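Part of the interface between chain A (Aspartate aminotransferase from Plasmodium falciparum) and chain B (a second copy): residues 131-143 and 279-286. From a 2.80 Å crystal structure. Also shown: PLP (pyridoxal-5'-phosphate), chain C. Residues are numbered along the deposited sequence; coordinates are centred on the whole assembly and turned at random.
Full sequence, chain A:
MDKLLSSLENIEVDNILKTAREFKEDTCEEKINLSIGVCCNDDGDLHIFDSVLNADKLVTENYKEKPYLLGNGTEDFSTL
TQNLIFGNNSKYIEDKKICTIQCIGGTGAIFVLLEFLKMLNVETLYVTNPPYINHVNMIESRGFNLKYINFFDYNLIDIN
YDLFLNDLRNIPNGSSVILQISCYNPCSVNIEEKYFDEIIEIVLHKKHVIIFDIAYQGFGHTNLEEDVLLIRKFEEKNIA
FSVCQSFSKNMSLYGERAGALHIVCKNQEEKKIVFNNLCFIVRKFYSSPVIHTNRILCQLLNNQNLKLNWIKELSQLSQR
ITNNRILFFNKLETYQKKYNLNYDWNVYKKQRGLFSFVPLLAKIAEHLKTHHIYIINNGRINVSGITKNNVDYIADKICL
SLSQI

Chain A 131-143: PYINHVNMIESRG
Chain B (279-286) CFIVRKFY

Two copies of the aminotransferase meet here through a helix of chain A (133-140) and a chain B helix that includes residues 279-282, with the residues that follow. The helix axes cross nearly at right angles (signed angle -91°) and approach no closer than 11.1 Å, so side chains and the chain B loop fill the gap. The backbones come nearest at Met A138 and Lys B284, whose CA atoms lie 4.9 Å apart; together the stretches bury 429 Å².

Chain A enters extended at Pro A131 (phi/psi -105/155), and Tyr A132 (-54/120) takes the N-cap position. Helical values then run to Glu A140, where a type I turn to Gly A143 begins; Gly A143 has positive phi (60/48), a conformation that favours glycine. Asn A134, Asn A137 and Ser A141, spaced at three and four residues, direct their CA-to-CB bonds toward chain B. Downstream in chain B, Lys B284 is -93/16, Phe B285 -131/-80 and Tyr B286 -128/11.

The hydrogen bonds between the stretches converge on one acceptor, Asn A134 OD1. Arg B283 NH2 donates to Asn A134 OD1 at 2.9 Å (156°), and Arg B283 NE donates to the same OD1 of Asn A134 at 3.2 Å (142°). The amide oxygen lies at the edge of the guanidinium, near its plane, where two N-H groups can share it. Arg B283 reaches this position with chi1 -85° (m), chi2 -147°, chi3 74° (p) and chi4 126°; Asn A134 has chi1 -130° and chi2 154°. Tyr A132 (chi1 t) places its OH 4.4 Å from Arg B283 NH2, while one face of its ring lies under PLP C2 and its CE1 is 3.8 Å from PLP N1.

Lys B284 loses the most area, and its aliphatic chain makes much of the contact. With chi1 at -16° and the remaining angles t, the chain runs extended: Lys B284 CG is 3.4 Å from Asn A137 ND2, and Lys B284 CD is 3.3 Å from Ser A141 OG. Asn A137 (chi1 t, chi2 69°) makes no side-chain hydrogen bond to chain B here, and Lys B284 NZ has no hydrogen-bond partner in the two stretches. Ser A141 (chi1 p), just past the helix, spends its hydroxyl donor on its own chain: Ser A141 OG donates to Asn A137 O at 2.6 Å. Asn A137 O also accepts Ser A141 N at 3.1 Å.

Met A138 (m, t, chi3 111°) starts sideways but brings its flexible end to the chain B loop, with CE 3.4 Å from Lys B284 O and 3.2 Å from Phe B285 O. These are packing contacts with backbone oxygens.

Arg A142 (p, t, chi3 99°, chi4 180°) makes a weak bond from NE to Met A138 O, 3.1 Å and 128°, tying its side chain back to the helix. Arg A142 NH2 is modelled too close to Lys B284 O, so nothing rests on that pair, and Arg A142 NH2 lies 4.1 Å from Phe B285 CD1. Phe B285 (m) points its CA-to-CB bond away, yet its ring end returns to this contact and is buried.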

# COMPACT_ATOMS: atom_id res chain seq x y z
N PRO A 131 6.15 -19.62 14.58
CA PRO A 131 5.99 -18.89 13.32
C PRO A 131 6.22 -17.41 13.47
O PRO A 131 6.03 -16.88 14.56
CB PRO A 131 4.52 -19.10 13.00
CG PRO A 131 3.85 -19.36 14.39
CD PRO A 131 4.94 -19.54 15.41
N TYR A 132 6.62 -16.73 12.40
CA TYR A 132 6.64 -15.28 12.42
C TYR A 132 5.24 -14.81 12.84
O TYR A 132 4.25 -15.14 12.17
CB TYR A 132 6.99 -14.77 11.03
CG TYR A 132 6.85 -13.28 10.88
CD1 TYR A 132 6.23 -12.74 9.77
CD2 TYR A 132 7.33 -12.40 11.86
CE1 TYR A 132 6.09 -11.38 9.63
CE2 TYR A 132 7.19 -11.05 11.72
CZ TYR A 132 6.57 -10.54 10.60
OH TYR A 132 6.42 -9.19 10.43
N ILE A 133 5.16 -14.08 13.95
CA ILE A 133 3.87 -13.63 14.52
C ILE A 133 2.86 -13.14 13.51
O ILE A 133 1.76 -13.69 13.46
CB ILE A 133 4.00 -12.52 15.58
CG1 ILE A 133 5.37 -11.82 15.46
CG2 ILE A 133 3.71 -13.11 16.96
CD1 ILE A 133 5.52 -10.48 16.21
N ASN A 134 3.21 -12.13 12.72
CA ASN A 134 2.22 -11.59 11.79
C ASN A 134 1.62 -12.66 10.86
O ASN A 134 0.40 -12.69 10.68
CB ASN A 134 2.70 -10.35 11.02
CG ASN A 134 1.68 -9.19 11.08
OD1 ASN A 134 2.03 -8.01 10.97
ND2 ASN A 134 0.41 -9.54 11.29
N HIS A 135 2.43 -13.57 10.34
CA HIS A 135 1.84 -14.68 9.60
C HIS A 135 0.58 -15.18 10.32
O HIS A 135 -0.48 -15.32 9.70
CB HIS A 135 2.81 -15.85 9.42
CG HIS A 135 3.96 -15.57 8.49
ND1 HIS A 135 4.05 -14.44 7.71
CD2 HIS A 135 5.06 -16.31 8.20
CE1 HIS A 135 5.16 -14.47 7.00
NE2 HIS A 135 5.79 -15.60 7.28
N VAL A 136 0.68 -15.45 11.62
CA VAL A 136 -0.48 -15.93 12.37
C VAL A 136 -1.64 -14.97 12.15
O VAL A 136 -2.70 -15.40 11.68
CB VAL A 136 -0.24 -16.11 13.88
CG1 VAL A 136 -1.50 -16.57 14.54
CG2 VAL A 136 0.84 -17.13 14.13
N ASN A 137 -1.42 -13.68 12.45
CA ASN A 137 -2.50 -12.68 12.36
C ASN A 137 -3.05 -12.55 10.94
O ASN A 137 -4.26 -12.54 10.73
CB ASN A 137 -2.03 -11.29 12.85
CG ASN A 137 -3.20 -10.29 12.99
OD1 ASN A 137 -4.06 -10.43 13.87
ND2 ASN A 137 -3.24 -9.29 12.13
N MET A 138 -2.16 -12.48 9.98
CA MET A 138 -2.56 -12.30 8.59
C MET A 138 -3.36 -13.49 8.06
O MET A 138 -4.36 -13.32 7.37
CB MET A 138 -1.35 -12.06 7.71
CG MET A 138 -0.56 -10.83 8.01
SD MET A 138 0.29 -10.52 6.46
CE MET A 138 -0.54 -9.04 5.92
N ILE A 139 -2.90 -14.70 8.37
CA ILE A 139 -3.59 -15.91 7.93
C ILE A 139 -4.96 -16.01 8.57
O ILE A 139 -5.96 -16.12 7.88
CB ILE A 139 -2.79 -17.18 8.26
CG1 ILE A 139 -1.74 -17.42 7.19
CG2 ILE A 139 -3.72 -18.38 8.31
CD1 ILE A 139 -0.35 -17.08 7.59
N GLU A 140 -4.97 -15.95 9.90
CA GLU A 140 -6.14 -16.30 10.69
C GLU A 140 -7.25 -15.32 10.48
O GLU A 140 -8.37 -15.69 10.15
CB GLU A 140 -5.76 -16.34 12.17
CG GLU A 140 -5.15 -17.68 12.61
CD GLU A 140 -5.58 -18.01 14.02
OE1 GLU A 140 -5.11 -17.30 14.94
OE2 GLU A 140 -6.42 -18.95 14.20
N SER A 141 -6.93 -14.05 10.65
CA SER A 141 -7.95 -13.01 10.47
C SER A 141 -8.58 -12.96 9.08
O SER A 141 -9.39 -12.09 8.82
CB SER A 141 -7.44 -11.63 10.93
OG SER A 141 -6.34 -11.16 10.16
N ARG A 142 -8.25 -13.90 8.18
CA ARG A 142 -9.11 -14.12 6.99
C ARG A 142 -9.68 -15.52 6.85
O ARG A 142 -9.99 -15.98 5.75
CB ARG A 142 -8.51 -13.59 5.67
CG ARG A 142 -7.09 -13.91 5.40
CD ARG A 142 -6.54 -12.91 4.39
NE ARG A 142 -5.80 -11.84 5.04
CZ ARG A 142 -5.21 -10.83 4.40
NH1 ARG A 142 -5.29 -10.73 3.07
NH2 ARG A 142 -4.56 -9.91 5.09
N GLY A 143 -9.85 -16.17 8.00
CA GLY A 143 -10.56 -17.45 8.09
C GLY A 143 -9.98 -18.60 7.28
O GLY A 143 -10.72 -19.28 6.55
N CYS B 279 -4.64 1.17 13.15
CA CYS B 279 -3.32 0.54 13.11
C CYS B 279 -3.47 -0.96 13.06
O CYS B 279 -2.86 -1.63 12.23
CB CYS B 279 -2.50 0.92 14.34
SG CYS B 279 -2.07 2.65 14.33
N PHE B 280 -4.31 -1.45 13.94
CA PHE B 280 -4.67 -2.84 13.95
C PHE B 280 -5.07 -3.30 12.56
O PHE B 280 -4.37 -4.12 11.95
CB PHE B 280 -5.80 -3.06 14.93
CG PHE B 280 -6.14 -4.49 15.12
CD1 PHE B 280 -7.15 -5.08 14.35
CD2 PHE B 280 -5.43 -5.27 16.03
CE1 PHE B 280 -7.47 -6.42 14.52
CE2 PHE B 280 -5.73 -6.61 16.20
CZ PHE B 280 -6.75 -7.19 15.44
N ILE B 281 -6.18 -2.78 12.05
CA ILE B 281 -6.61 -3.08 10.68
C ILE B 281 -5.48 -3.04 9.64
O ILE B 281 -5.31 -3.99 8.87
CB ILE B 281 -7.80 -2.21 10.26
CG1 ILE B 281 -9.07 -2.75 10.91
CG2 ILE B 281 -7.95 -2.21 8.75
CD1 ILE B 281 -10.23 -1.76 10.94
N VAL B 282 -4.69 -1.96 9.64
CA VAL B 282 -3.60 -1.81 8.67
C VAL B 282 -2.58 -2.97 8.72
O VAL B 282 -1.98 -3.30 7.69
CB VAL B 282 -2.85 -0.47 8.84
CG1 VAL B 282 -1.66 -0.37 7.87
CG2 VAL B 282 -3.81 0.69 8.66
N ARG B 283 -2.40 -3.57 9.90
CA ARG B 283 -1.39 -4.60 10.14
C ARG B 283 -1.71 -5.99 9.60
O ARG B 283 -0.82 -6.85 9.53
CB ARG B 283 -1.10 -4.73 11.63
CG ARG B 283 -0.08 -3.76 12.15
CD ARG B 283 0.73 -4.40 13.28
NE ARG B 283 1.69 -5.40 12.79
CZ ARG B 283 3.01 -5.39 13.05
NH1 ARG B 283 3.53 -4.44 13.83
NH2 ARG B 283 3.80 -6.34 12.56
N LYS B 284 -2.97 -6.23 9.22
CA LYS B 284 -3.31 -7.46 8.49
C LYS B 284 -3.26 -7.20 6.98
O LYS B 284 -3.81 -7.99 6.21
CB LYS B 284 -4.70 -7.98 8.84
CG LYS B 284 -5.27 -7.40 10.12
CD LYS B 284 -6.67 -7.92 10.41
CE LYS B 284 -6.97 -7.80 11.91
NZ LYS B 284 -8.27 -8.38 12.36
N PHE B 285 -2.63 -6.10 6.57
CA PHE B 285 -2.45 -5.78 5.15
C PHE B 285 -1.00 -5.41 4.79
O PHE B 285 -0.26 -6.26 4.27
CB PHE B 285 -3.47 -4.72 4.70
CG PHE B 285 -4.90 -5.21 4.70
CD1 PHE B 285 -5.34 -6.09 3.72
CD2 PHE B 285 -5.78 -4.84 5.70
CE1 PHE B 285 -6.66 -6.60 3.73
CE2 PHE B 285 -7.09 -5.33 5.73
CZ PHE B 285 -7.52 -6.21 4.73
N TYR B 286 -0.59 -4.18 5.08
CA TYR B 286 0.76 -3.72 4.74
C TYR B 286 1.56 -3.10 5.89
O TYR B 286 2.60 -2.50 5.64
CB TYR B 286 0.72 -2.73 3.58
CG TYR B 286 -0.17 -1.53 3.82
CD1 TYR B 286 0.36 -0.31 4.26
CD2 TYR B 286 -1.56 -1.62 3.61
CE1 TYR B 286 -0.48 0.79 4.49
CE2 TYR B 286 -2.39 -0.53 3.83
CZ TYR B 286 -1.85 0.66 4.27
OH TYR B 286 -2.69 1.73 4.48
N1 PLP C . 8.54 -11.86 6.76
C2 PLP C . 9.43 -11.91 7.80
C2A PLP C . 9.91 -13.23 8.25
C3 PLP C . 9.86 -10.73 8.40
O3 PLP C . 10.76 -10.78 9.44
C4 PLP C . 9.38 -9.50 7.95
C4A PLP C . 9.99 -8.26 8.53
O4A PLP C . 10.95 -7.74 7.96
C5 PLP C . 8.48 -9.44 6.87
C6 PLP C . 8.06 -10.64 6.29
C5A PLP C . 7.88 -8.15 6.30
O4P PLP C . 8.79 -7.11 5.98
P PLP C . 8.25 -5.65 5.54
O1P PLP C . 9.23 -4.95 4.64
O2P PLP C . 8.15 -4.77 6.77
O3P PLP C . 6.93 -5.83 4.83